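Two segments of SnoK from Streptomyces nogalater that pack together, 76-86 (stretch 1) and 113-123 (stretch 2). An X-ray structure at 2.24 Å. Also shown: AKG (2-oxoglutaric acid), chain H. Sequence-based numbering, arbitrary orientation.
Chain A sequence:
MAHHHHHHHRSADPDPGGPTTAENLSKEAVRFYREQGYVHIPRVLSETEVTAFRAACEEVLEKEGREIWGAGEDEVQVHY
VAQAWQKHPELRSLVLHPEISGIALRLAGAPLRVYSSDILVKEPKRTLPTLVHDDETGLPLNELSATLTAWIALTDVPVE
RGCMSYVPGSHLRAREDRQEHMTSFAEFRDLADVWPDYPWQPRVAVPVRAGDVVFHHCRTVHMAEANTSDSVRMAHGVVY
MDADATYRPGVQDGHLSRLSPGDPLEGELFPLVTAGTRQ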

# COMPACT_ATOMS: atom_id res chain seq x y z
N VAL A 76 -0.67 18.28 -5.48
CA VAL A 76 0.02 17.14 -4.95
C VAL A 76 -0.91 16.37 -4.03
O VAL A 76 -1.35 16.88 -3.03
CB VAL A 76 1.29 17.55 -4.19
CG1 VAL A 76 2.03 16.32 -3.65
CG2 VAL A 76 2.23 18.36 -5.07
N GLN A 77 -1.16 15.10 -4.33
CA GLN A 77 -1.77 14.17 -3.39
C GLN A 77 -0.74 13.55 -2.46
O GLN A 77 -0.94 13.50 -1.26
CB GLN A 77 -2.52 13.06 -4.14
CG GLN A 77 -3.64 13.60 -4.99
CD GLN A 77 -4.35 12.56 -5.83
OE1 GLN A 77 -4.55 11.41 -5.43
NE2 GLN A 77 -4.68 12.95 -7.04
N VAL A 78 0.35 13.02 -3.03
CA VAL A 78 1.39 12.35 -2.27
C VAL A 78 2.74 12.58 -2.92
O VAL A 78 2.85 12.63 -4.15
CB VAL A 78 1.13 10.84 -2.21
CG1 VAL A 78 2.17 10.17 -1.35
CG2 VAL A 78 -0.22 10.52 -1.64
N HIS A 79 3.78 12.80 -2.11
CA HIS A 79 5.18 12.77 -2.62
C HIS A 79 5.68 11.36 -2.43
O HIS A 79 5.53 10.82 -1.32
CB HIS A 79 6.10 13.72 -1.90
CG HIS A 79 6.00 15.12 -2.37
ND1 HIS A 79 5.94 16.19 -1.51
CD2 HIS A 79 5.92 15.64 -3.62
CE1 HIS A 79 5.83 17.31 -2.21
NE2 HIS A 79 5.83 17.00 -3.49
N TYR A 80 6.26 10.77 -3.47
CA TYR A 80 6.68 9.39 -3.34
C TYR A 80 8.03 9.07 -3.96
O TYR A 80 8.54 9.82 -4.78
CB TYR A 80 5.62 8.45 -3.93
CG TYR A 80 5.52 8.48 -5.43
CD1 TYR A 80 4.70 9.37 -6.07
CD2 TYR A 80 6.20 7.55 -6.21
CE1 TYR A 80 4.57 9.37 -7.47
CE2 TYR A 80 6.08 7.55 -7.61
CZ TYR A 80 5.27 8.47 -8.22
OH TYR A 80 5.15 8.48 -9.57
N VAL A 81 8.59 7.95 -3.52
CA VAL A 81 9.70 7.29 -4.20
C VAL A 81 9.29 5.85 -4.44
O VAL A 81 8.95 5.16 -3.50
CB VAL A 81 10.98 7.30 -3.39
CG1 VAL A 81 12.09 6.51 -4.13
CG2 VAL A 81 11.42 8.71 -3.14
N ALA A 82 9.27 5.43 -5.70
CA ALA A 82 8.83 4.08 -6.07
C ALA A 82 10.03 3.09 -6.01
O ALA A 82 11.17 3.49 -6.00
CB ALA A 82 8.25 4.09 -7.46
N GLN A 83 9.71 1.79 -5.91
CA GLN A 83 10.72 0.73 -5.73
C GLN A 83 11.69 1.10 -4.61
O GLN A 83 12.90 0.87 -4.69
CB GLN A 83 11.50 0.49 -7.02
CG GLN A 83 10.72 -0.25 -8.09
CD GLN A 83 9.61 0.59 -8.70
OE1 GLN A 83 8.43 0.22 -8.63
NE2 GLN A 83 9.97 1.72 -9.28
N ALA A 84 11.13 1.69 -3.58
CA ALA A 84 11.92 2.38 -2.59
C ALA A 84 12.84 1.47 -1.81
O ALA A 84 13.96 1.86 -1.50
CB ALA A 84 11.00 3.14 -1.60
N TRP A 85 12.37 0.27 -1.50
CA TRP A 85 13.14 -0.65 -0.68
C TRP A 85 14.44 -1.06 -1.35
O TRP A 85 15.38 -1.45 -0.69
CB TRP A 85 12.36 -1.89 -0.31
CG TRP A 85 12.23 -2.88 -1.41
CD1 TRP A 85 11.23 -2.96 -2.33
CD2 TRP A 85 13.10 -3.99 -1.66
NE1 TRP A 85 11.45 -4.01 -3.19
CE2 TRP A 85 12.57 -4.68 -2.78
CE3 TRP A 85 14.31 -4.45 -1.08
CZ2 TRP A 85 13.19 -5.79 -3.32
CZ3 TRP A 85 14.92 -5.57 -1.61
CH2 TRP A 85 14.38 -6.23 -2.73
N GLN A 86 14.47 -0.98 -2.68
CA GLN A 86 15.66 -1.39 -3.46
C GLN A 86 16.72 -0.34 -3.37
O GLN A 86 17.84 -0.57 -3.80
CB GLN A 86 15.31 -1.57 -4.94
CG GLN A 86 14.33 -2.68 -5.24
CD GLN A 86 13.85 -2.69 -6.69
OE1 GLN A 86 14.49 -2.12 -7.59
NE2 GLN A 86 12.73 -3.37 -6.95
N ARG A 113 5.29 -12.71 -2.68
CA ARG A 113 6.57 -12.09 -2.98
C ARG A 113 6.43 -10.60 -2.76
O ARG A 113 5.36 -10.05 -2.90
CB ARG A 113 6.98 -12.29 -4.44
CG ARG A 113 7.47 -13.67 -4.83
CD ARG A 113 7.66 -13.75 -6.34
NE ARG A 113 8.04 -15.10 -6.73
CZ ARG A 113 9.28 -15.59 -6.62
NH1 ARG A 113 10.28 -14.85 -6.09
NH2 ARG A 113 9.53 -16.84 -7.00
N VAL A 114 7.56 -9.93 -2.51
CA VAL A 114 7.58 -8.46 -2.55
C VAL A 114 7.54 -7.96 -4.01
O VAL A 114 8.39 -8.33 -4.80
CB VAL A 114 8.82 -7.89 -1.88
CG1 VAL A 114 8.80 -6.38 -1.92
CG2 VAL A 114 8.90 -8.35 -0.44
N TYR A 115 6.51 -7.19 -4.34
CA TYR A 115 6.38 -6.58 -5.66
C TYR A 115 7.15 -5.28 -5.70
O TYR A 115 7.91 -5.03 -6.63
CB TYR A 115 4.91 -6.29 -6.08
CG TYR A 115 4.86 -5.34 -7.26
CD1 TYR A 115 5.35 -5.71 -8.48
CD2 TYR A 115 4.41 -4.05 -7.12
CE1 TYR A 115 5.36 -4.84 -9.56
CE2 TYR A 115 4.40 -3.18 -8.21
CZ TYR A 115 4.91 -3.59 -9.43
OH TYR A 115 4.95 -2.71 -10.50
N SER A 116 6.93 -4.44 -4.70
CA SER A 116 7.53 -3.12 -4.67
C SER A 116 7.25 -2.49 -3.32
O SER A 116 6.51 -3.05 -2.49
CB SER A 116 6.94 -2.21 -5.75
OG SER A 116 7.70 -1.04 -5.90
N SER A 117 7.83 -1.32 -3.11
CA SER A 117 7.43 -0.48 -2.00
C SER A 117 7.52 0.97 -2.39
O SER A 117 8.24 1.31 -3.35
CB SER A 117 8.26 -0.78 -0.75
OG SER A 117 9.52 -0.13 -0.75
N ASP A 118 6.84 1.81 -1.64
CA ASP A 118 6.89 3.23 -1.87
C ASP A 118 7.05 4.00 -0.58
O ASP A 118 6.42 3.67 0.43
CB ASP A 118 5.60 3.73 -2.49
CG ASP A 118 5.43 3.28 -3.92
OD1 ASP A 118 5.04 2.12 -4.13
OD2 ASP A 118 5.65 4.10 -4.84
N ILE A 119 7.85 5.05 -0.62
CA ILE A 119 7.83 6.04 0.42
C ILE A 119 6.66 6.95 0.12
O ILE A 119 6.51 7.42 -1.02
CB ILE A 119 9.13 6.80 0.45
CG1 ILE A 119 10.26 5.93 1.00
CG2 ILE A 119 8.98 8.03 1.34
CD1 ILE A 119 11.64 6.47 0.64
N LEU A 120 5.80 7.18 1.11
CA LEU A 120 4.51 7.91 0.87
C LEU A 120 4.32 9.06 1.85
O LEU A 120 3.93 8.87 3.01
CB LEU A 120 3.32 6.95 1.00
CG LEU A 120 3.31 5.77 0.01
CD1 LEU A 120 2.40 4.69 0.60
CD2 LEU A 120 2.87 6.18 -1.38
N VAL A 121 4.64 10.26 1.37
CA VAL A 121 4.75 11.45 2.24
C VAL A 121 3.65 12.43 1.91
O VAL A 121 3.36 12.67 0.73
CB VAL A 121 6.11 12.16 2.05
CG1 VAL A 121 6.10 13.56 2.62
CG2 VAL A 121 7.21 11.38 2.74
N LYS A 122 3.02 12.98 2.94
CA LYS A 122 2.09 14.11 2.75
C LYS A 122 2.56 15.32 3.57
O LYS A 122 2.58 15.24 4.78
CB LYS A 122 0.64 13.77 3.14
CG LYS A 122 -0.14 12.94 2.11
CD LYS A 122 -1.61 12.82 2.53
CE LYS A 122 -2.44 11.90 1.61
NZ LYS A 122 -2.98 12.61 0.44
N GLU A 123 2.89 16.41 2.90
CA GLU A 123 3.30 17.61 3.58
C GLU A 123 2.07 18.34 4.10
O GLU A 123 1.02 18.32 3.45
CB GLU A 123 4.05 18.53 2.63
CG GLU A 123 5.39 18.00 2.13
CD GLU A 123 6.52 18.00 3.20
OE1 GLU A 123 6.45 18.79 4.19
OE2 GLU A 123 7.50 17.18 3.01
C1 AKG H . -1.81 2.53 -0.88
O1 AKG H . -1.00 2.22 0.02
O2 AKG H . -2.31 1.76 -1.74
C2 AKG H . -2.24 3.93 -1.01
O5 AKG H . -3.04 4.12 -1.91
C3 AKG H . -1.71 5.00 -0.09
C4 AKG H . -2.06 6.44 -0.45
C5 AKG H . -1.51 7.41 0.61
O3 AKG H . -0.53 7.09 1.36
O4 AKG H . -2.02 8.52 0.75
O HOH W 1 7.92 16.34 0.53
O HOH W 2 6.39 1.25 -6.38
O HOH W 3 8.65 -3.21 -8.95
O HOH W 4 10.72 -5.24 -5.64

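The contact between these two segments of SnoK is a short antiparallel β-ladder, extended at one end by a lysine side chain and at the other by a tight turn that lays a 3-10 segment against the same long strand. It illustrates a general principle: backbone hydrogen bonds set the register, side chains pack on each face, and both backbone and side-chain bonds hold the ends.

The two strands run at 157° to one another, with axes approaching to 4.7 Å. His79 and Val121 form a hydrogen-bonded pair in which His79 N donates to Val121 O and Val121 N donates to His79 O, both at 2.9 Å and nearly straight. Two residues on, Ile119 N reaches Val81 O at 3.1 Å, while the return bond from Val81 N to Ile119 O, at 3.3 Å, is weak. Between these pairs Tyr80 faces Leu120 without conventional bonds of its own, but Tyr80 CA lies 3.0 Å from Ile119 O, a CA-H...O contact of the kind that commonly supplements antiparallel pairing.

Alternation along the strands sorts the side chains. His79, Val81, Ile119 and Val121 share one face, where Val81 CB meets Ile119 CD1 at 4.2 Å; the β-branched Val81, Ile119 and Val121 suit the extended backbone and are buried, while His79 on the same face is partly exposed. On the other face, Leu120 CD2 lies 4.1 Å from Val78 CG1 and 4.4 Å from Tyr80 CB, although the tyrosine ring itself leads away from the partner strand.

At the Val78 end, Lys122 stretches back so that its NZ donates a 2.8 Å hydrogen bond to Gln77 O. A lysine is well suited here, since its long chain can carry a charged amino group to a carbonyl at the corner where the chain turns. Lys122 CE also lies 3.5 Å from O4 of the bound 2-oxoglutarate, and Val78 CG2 lies 3.6 Å from the same oxygen, so this end of the contact borders the ligand. Nearby, water 1 joins the histidine and glutamate side chains: it donates to Glu123 OE2 at 2.7 Å and accepts a weak bond from His79 ND1 at 2.8 Å.

Beyond Val81 the first stretch leaves the ladder, and Ser117 receives it. Ala84 N donates a nearly linear 2.9 Å bond to Ser117 O, and Trp85 N makes a weak one of 3.0 Å to Ser117 OG, so a single serine engages two successive amides through its carbonyl and its hydroxyl. The small side chain of Ala84 points toward the strand and sits close to it, with CB 3.9 Å from Ile119 CG1. The buried Trp85 also points inward, its CD1 4.2 Å from Val114 CG1, while its NE1 donates to water 4 at 2.8 Å; that water in turn donates to Tyr115 O at 3.0 Å. A polar bridge thus accompanies the apolar packing, and together the two stretches bury 779 Å².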